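PDB 2W3J: carbohydrate binding module from Uncultured bacterium, which probably binds uronic acid sugars as a family 35 carbohydrate-binding module with a beta-sandwich fold. Local coordinates for residues A[24-29]-A[121-126]. Numbering follows the deposited sequence.
Sequences GYTGTG and IDSIRV. With CA (calcium ion), chain C.
The side chain of D122 crosses that of T26 at about a right angle, its OD1 lying against CB of Y25 and its OD2 beside T26 OG1, in a calcium site of a beta-sandwich carbohydrate-binding module. The site pins the loop before strand 30-32 to strand 120-126. With CG anti to the backbone N (chi1 179°), D122 places OD1 2.4 Å from the calcium ion, and its own carbonyl O binds the same metal. D122 and S123 together face R58 of strand 51-60, a classic beta bulge. OD1 also accepts, on its syn lone pair, a fairly straight hydrogen bond from T26 N (2.9 Å), while T26 N to OD2 is a weak second branch. Aspartate suits the place because its short arm serves metal and amide together; the salt bridge from OD2 to R58 should help keep it ionised. The loop contributes T26 O and G29 O, from the two ends of a type II' turn, with E5 and E6 completing the shell. G27 takes the positive phi that favours glycine, and at G29 a CB would jam against the preceding carbonyl. G29 CA lies 3.6 Å above one face of the Y25 ring, offset toward its rim. Small hydroxyl residues suit T26 (chi1 58°) and S123, which share one water: it donates to T26 OG1 (2.8 Å) and is hydrogen-bonded to S123 OG (2.6 Å).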
loop_
_atom_site.group_PDB
_atom_site.type_symbol
_atom_site.label_atom_id
_atom_site.label_comp_id
_atom_site.label_asym_id
_atom_site.label_seq_id
_atom_site.Cartn_x
_atom_site.Cartn_y
_atom_site.Cartn_z
ATOM N N GLY A 24 -15.041 0.884 8.053
ATOM C CA GLY A 24 -13.852 0.808 8.895
ATOM C C GLY A 24 -12.595 1.354 8.252
ATOM O O GLY A 24 -11.548 1.449 8.908
ATOM N N TYR A 25 -12.692 1.708 6.970
ATOM C CA TYR A 25 -11.575 2.347 6.270
ATOM C C TYR A 25 -11.318 3.768 6.819
ATOM O O TYR A 25 -12.131 4.340 7.578
ATOM C CB TYR A 25 -11.850 2.423 4.755
ATOM C CG TYR A 25 -13.192 3.073 4.489
ATOM C CD1 TYR A 25 -13.336 4.477 4.475
ATOM C CD2 TYR A 25 -14.309 2.289 4.279
ATOM C CE1 TYR A 25 -14.574 5.048 4.256
ATOM C CE2 TYR A 25 -15.557 2.861 4.071
ATOM C CZ TYR A 25 -15.677 4.225 4.072
ATOM O OH TYR A 25 -16.936 4.750 3.851
ATOM N N THR A 26 -10.191 4.339 6.436
ATOM C CA THR A 26 -9.915 5.741 6.695
ATOM C C THR A 26 -9.931 6.497 5.363
ATOM O O THR A 26 -9.948 5.892 4.290
ATOM C CB THR A 26 -8.571 5.934 7.394
ATOM O OG1 THR A 26 -7.535 5.375 6.585
ATOM C CG2 THR A 26 -8.566 5.253 8.765
ATOM N N GLY A 27 -9.980 7.824 5.402
ATOM C CA GLY A 27 -10.154 8.562 4.162
ATOM C C GLY A 27 -11.496 8.234 3.538
ATOM O O GLY A 27 -12.479 7.982 4.263
ATOM N N THR A 28 -11.552 8.233 2.211
ATOM C CA THR A 28 -12.807 8.051 1.464
ATOM C C THR A 28 -13.170 6.579 1.236
ATOM O O THR A 28 -14.295 6.252 0.817
ATOM C CB THR A 28 -12.730 8.724 0.023
ATOM O OG1 THR A 28 -11.813 7.994 -0.833
ATOM C CG2 THR A 28 -12.303 10.131 0.101
ATOM N N GLY A 29 -12.211 5.677 1.448
ATOM C CA GLY A 29 -12.464 4.304 1.007
ATOM C C GLY A 29 -11.176 3.536 0.947
ATOM O O GLY A 29 -10.281 3.784 1.740
ATOM N N ILE A 121 -6.750 -2.331 0.041
ATOM C CA ILE A 121 -5.698 -1.514 0.701
ATOM C C ILE A 121 -6.268 -0.167 1.141
ATOM O O ILE A 121 -6.705 0.634 0.303
ATOM C CB ILE A 121 -4.517 -1.273 -0.226
ATOM C CG1 ILE A 121 -3.966 -2.618 -0.763
ATOM C CG2 ILE A 121 -3.418 -0.433 0.539
ATOM C CD1 ILE A 121 -3.525 -3.566 0.368
ATOM N N ASP A 122 -6.321 0.038 2.453
ATOM C CA ASP A 122 -6.913 1.262 3.029
ATOM C C ASP A 122 -5.926 2.433 2.917
ATOM O O ASP A 122 -6.291 3.554 2.557
ATOM C CB ASP A 122 -7.237 1.002 4.499
ATOM C CG ASP A 122 -7.818 2.214 5.177
ATOM O OD1 ASP A 122 -8.587 2.949 4.496
ATOM O OD2 ASP A 122 -7.516 2.392 6.371
ATOM N N SER A 123 -4.680 2.166 3.259
ATOM C CA SER A 123 -3.695 3.247 3.320
ATOM C C SER A 123 -2.307 2.660 3.490
ATOM O O SER A 123 -2.133 1.486 3.851
ATOM C CB SER A 123 -3.995 4.122 4.556
ATOM O OG SER A 123 -3.936 3.332 5.770
ATOM N N ILE A 124 -1.311 3.495 3.244
ATOM C CA ILE A 124 0.044 3.189 3.671
ATOM C C ILE A 124 0.556 4.378 4.506
ATOM O O ILE A 124 0.310 5.523 4.157
ATOM C CB ILE A 124 0.998 2.808 2.502
ATOM C CG1 ILE A 124 2.326 2.313 3.065
ATOM C CG2 ILE A 124 1.242 3.936 1.474
ATOM C CD1 ILE A 124 3.223 1.788 1.961
ATOM N N ARG A 125 1.179 4.053 5.637
ATOM C CA ARG A 125 1.707 5.056 6.568
ATOM C C ARG A 125 3.220 4.892 6.605
ATOM O O ARG A 125 3.709 3.807 6.908
ATOM C CB ARG A 125 1.140 4.799 7.966
ATOM C CG ARG A 125 1.515 5.856 9.034
ATOM C CD ARG A 125 1.104 5.385 10.409
ATOM N NE ARG A 125 -0.326 5.118 10.522
ATOM C CZ ARG A 125 -1.226 6.039 10.850
ATOM N NH1 ARG A 125 -0.843 7.290 11.075
ATOM N NH2 ARG A 125 -2.509 5.716 10.940
ATOM N N VAL A 126 3.956 5.956 6.288
ATOM C CA VAL A 126 5.413 5.883 6.384
ATOM C C VAL A 126 5.857 6.702 7.612
ATOM O O VAL A 126 5.590 7.911 7.682
ATOM C CB VAL A 126 6.062 6.414 5.095
ATOM C CG1 VAL A 126 7.629 6.378 5.182
ATOM C CG2 VAL A 126 5.533 5.597 3.880
HETATM CA CA CA C . -8.399 4.692 2.885
HETATM O O HOH W 1 -5.311 4.261 7.800
#